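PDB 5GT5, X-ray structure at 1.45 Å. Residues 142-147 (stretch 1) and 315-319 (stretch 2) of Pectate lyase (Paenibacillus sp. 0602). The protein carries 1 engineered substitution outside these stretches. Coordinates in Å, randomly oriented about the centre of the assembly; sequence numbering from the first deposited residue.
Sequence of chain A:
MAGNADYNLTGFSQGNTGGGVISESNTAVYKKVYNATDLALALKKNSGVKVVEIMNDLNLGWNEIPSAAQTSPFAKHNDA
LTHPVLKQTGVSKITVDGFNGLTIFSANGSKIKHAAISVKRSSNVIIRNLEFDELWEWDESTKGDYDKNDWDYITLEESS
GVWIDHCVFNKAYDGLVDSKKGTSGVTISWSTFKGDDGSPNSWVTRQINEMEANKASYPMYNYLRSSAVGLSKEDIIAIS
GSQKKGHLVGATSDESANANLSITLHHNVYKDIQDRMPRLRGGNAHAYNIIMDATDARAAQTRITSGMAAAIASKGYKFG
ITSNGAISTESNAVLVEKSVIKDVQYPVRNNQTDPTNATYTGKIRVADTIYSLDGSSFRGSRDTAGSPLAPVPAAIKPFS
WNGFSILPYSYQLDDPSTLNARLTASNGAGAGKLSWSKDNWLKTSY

Stretch 1, residues 142-147: TKGDYD
Stretch 2 315-319: KGYKF

Two irregular loop segments, far apart in sequence, meet here in a small, largely polar contact built on backbone carbonyls of a tight turn and on Lys 318. The contact buries 291 Å², both sides summed.

Stretch 1 folds as a type I' turn from Thr 142 to Asp 145, closed by Asp 145 N to Thr 142 O at 2.9 Å. Lys 143 (phi/psi 59/37) and Gly 144 (97/-6) form its corner. Thr 142, chi1 p, accepts a hydrogen bond at OG1 from Asp 147 N, 2.9 Å, which links Asp 147 back to the start of the turn.

Stretch 2 leaves a helix at Gly 316 (85/15), in a Schellman motif whose positive phi suits glycine. Tyr 317 (-93/145) and Lys 318 (-105/114) then run extended past the turn. CA atoms pair Lys 143 with Tyr 317 at 5.2 Å and Gly 144 with Lys 318 at 4.6 Å.

Lys 318 N donates to Lys 143 O at 3.0 Å, almost straight at 177°. Gly 144 CA lies 3.3 Å from Lys 318 O in a CA-H...O contact. Gly 144 is buried, and an ideal CB would sit 1.9 Å from Lys 318 O, so a side chain would clash.

The CA-to-CB bond of Lys 318 points toward stretch 1. Its chi1 to chi3 are t, and chi4 is -97°. Lys 318 NZ donates to Gly 144 O at 2.9 Å, and Lys 318 CD lies 3.5 Å from Asp 145 OD1. Lys 143 CB lies 3.8 Å from Tyr 317 CD1, at the ring edge; the Lys 143 side chain is m, t, t, m, and Tyr 317 has chi1 m.

Two waters extend the contact. Water 1 donates to Gly 144 O (2.9 Å) and Lys 318 O (2.7 Å). Water 2 lies 3.1 Å from Asp 145 OD1 and 3.0 Å from Gly 316 O.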

# COMPACT_ATOMS: atom_id res chain seq x y z
N THR A 142 -1.29 31.46 21.75
CA THR A 142 -2.05 31.77 20.55
C THR A 142 -3.52 32.08 20.80
O THR A 142 -4.36 31.92 19.92
CB THR A 142 -1.85 30.72 19.43
OG1 THR A 142 -2.20 29.41 19.89
CG2 THR A 142 -0.39 30.67 19.01
N LYS A 143 -3.79 32.54 22.03
CA LYS A 143 -5.04 33.25 22.35
C LYS A 143 -6.27 32.43 22.05
O LYS A 143 -7.31 32.96 21.64
CB LYS A 143 -5.08 34.60 21.61
CG LYS A 143 -3.96 35.56 22.06
CD LYS A 143 -4.07 36.91 21.39
CE LYS A 143 -2.82 37.72 21.63
NZ LYS A 143 -2.59 37.95 23.07
N GLY A 144 -6.18 31.13 22.30
CA GLY A 144 -7.29 30.24 22.10
C GLY A 144 -7.29 29.49 20.78
O GLY A 144 -8.15 28.62 20.59
N ASP A 145 -6.35 29.82 19.90
CA ASP A 145 -6.24 29.14 18.61
C ASP A 145 -5.57 27.76 18.66
O ASP A 145 -5.72 27.00 17.71
CB ASP A 145 -5.48 29.99 17.60
CG ASP A 145 -6.26 31.21 17.19
OD1 ASP A 145 -7.48 31.26 17.46
OD2 ASP A 145 -5.62 32.11 16.61
N TYR A 146 -4.85 27.44 19.73
CA TYR A 146 -4.12 26.16 19.84
C TYR A 146 -3.22 25.95 18.63
O TYR A 146 -3.29 24.91 17.99
CB TYR A 146 -5.08 24.98 20.07
CG TYR A 146 -5.65 25.10 21.47
CD1 TYR A 146 -4.98 24.57 22.56
CD2 TYR A 146 -6.81 25.84 21.70
CE1 TYR A 146 -5.47 24.72 23.87
CE2 TYR A 146 -7.31 26.02 23.00
CZ TYR A 146 -6.63 25.46 24.07
OH TYR A 146 -7.12 25.63 25.35
N ASP A 147 -2.40 26.95 18.33
CA ASP A 147 -1.55 26.89 17.13
C ASP A 147 -0.07 26.74 17.41
O ASP A 147 0.71 26.64 16.47
CB ASP A 147 -1.82 28.13 16.24
CG ASP A 147 -3.09 27.99 15.37
OD1 ASP A 147 -3.50 26.84 15.06
OD2 ASP A 147 -3.66 29.04 14.98
N LYS A 315 -11.53 41.31 22.15
CA LYS A 315 -10.14 41.37 22.57
C LYS A 315 -9.24 40.43 21.77
O LYS A 315 -8.03 40.28 22.06
CB LYS A 315 -10.00 41.09 24.07
CG LYS A 315 -10.29 42.29 24.92
CD LYS A 315 -9.26 43.39 24.75
CE LYS A 315 -9.55 44.54 25.71
NZ LYS A 315 -8.33 45.32 26.00
N GLY A 316 -9.81 39.77 20.76
CA GLY A 316 -9.04 38.90 19.89
C GLY A 316 -8.87 37.48 20.41
O GLY A 316 -8.03 36.74 19.90
N TYR A 317 -9.65 37.10 21.40
CA TYR A 317 -9.56 35.74 21.95
C TYR A 317 -10.56 34.82 21.27
O TYR A 317 -11.66 35.23 20.90
CB TYR A 317 -9.84 35.76 23.44
CG TYR A 317 -8.80 36.48 24.24
CD1 TYR A 317 -7.45 36.11 24.18
CD2 TYR A 317 -9.15 37.54 25.10
CE1 TYR A 317 -6.48 36.77 24.92
CE2 TYR A 317 -8.18 38.21 25.84
CZ TYR A 317 -6.85 37.81 25.77
OH TYR A 317 -5.88 38.45 26.51
N LYS A 318 -10.17 33.56 21.11
CA LYS A 318 -11.07 32.50 20.70
C LYS A 318 -11.37 31.65 21.93
O LYS A 318 -10.49 30.99 22.47
CB LYS A 318 -10.43 31.63 19.61
CG LYS A 318 -11.23 30.43 19.19
CD LYS A 318 -10.47 29.66 18.10
CE LYS A 318 -10.88 28.18 18.01
NZ LYS A 318 -9.92 27.29 18.79
N PHE A 319 -12.62 31.67 22.37
CA PHE A 319 -13.07 30.87 23.50
C PHE A 319 -14.54 30.60 23.40
O PHE A 319 -15.37 31.51 23.61
CB PHE A 319 -12.75 31.54 24.83
CG PHE A 319 -12.97 30.63 26.01
CD1 PHE A 319 -12.10 29.58 26.26
CD2 PHE A 319 -14.08 30.78 26.83
CE1 PHE A 319 -12.31 28.71 27.33
CE2 PHE A 319 -14.31 29.91 27.86
CZ PHE A 319 -13.41 28.88 28.12
O HOH W 1 -10.07 28.38 22.74
O HOH W 2 -7.39 34.13 18.68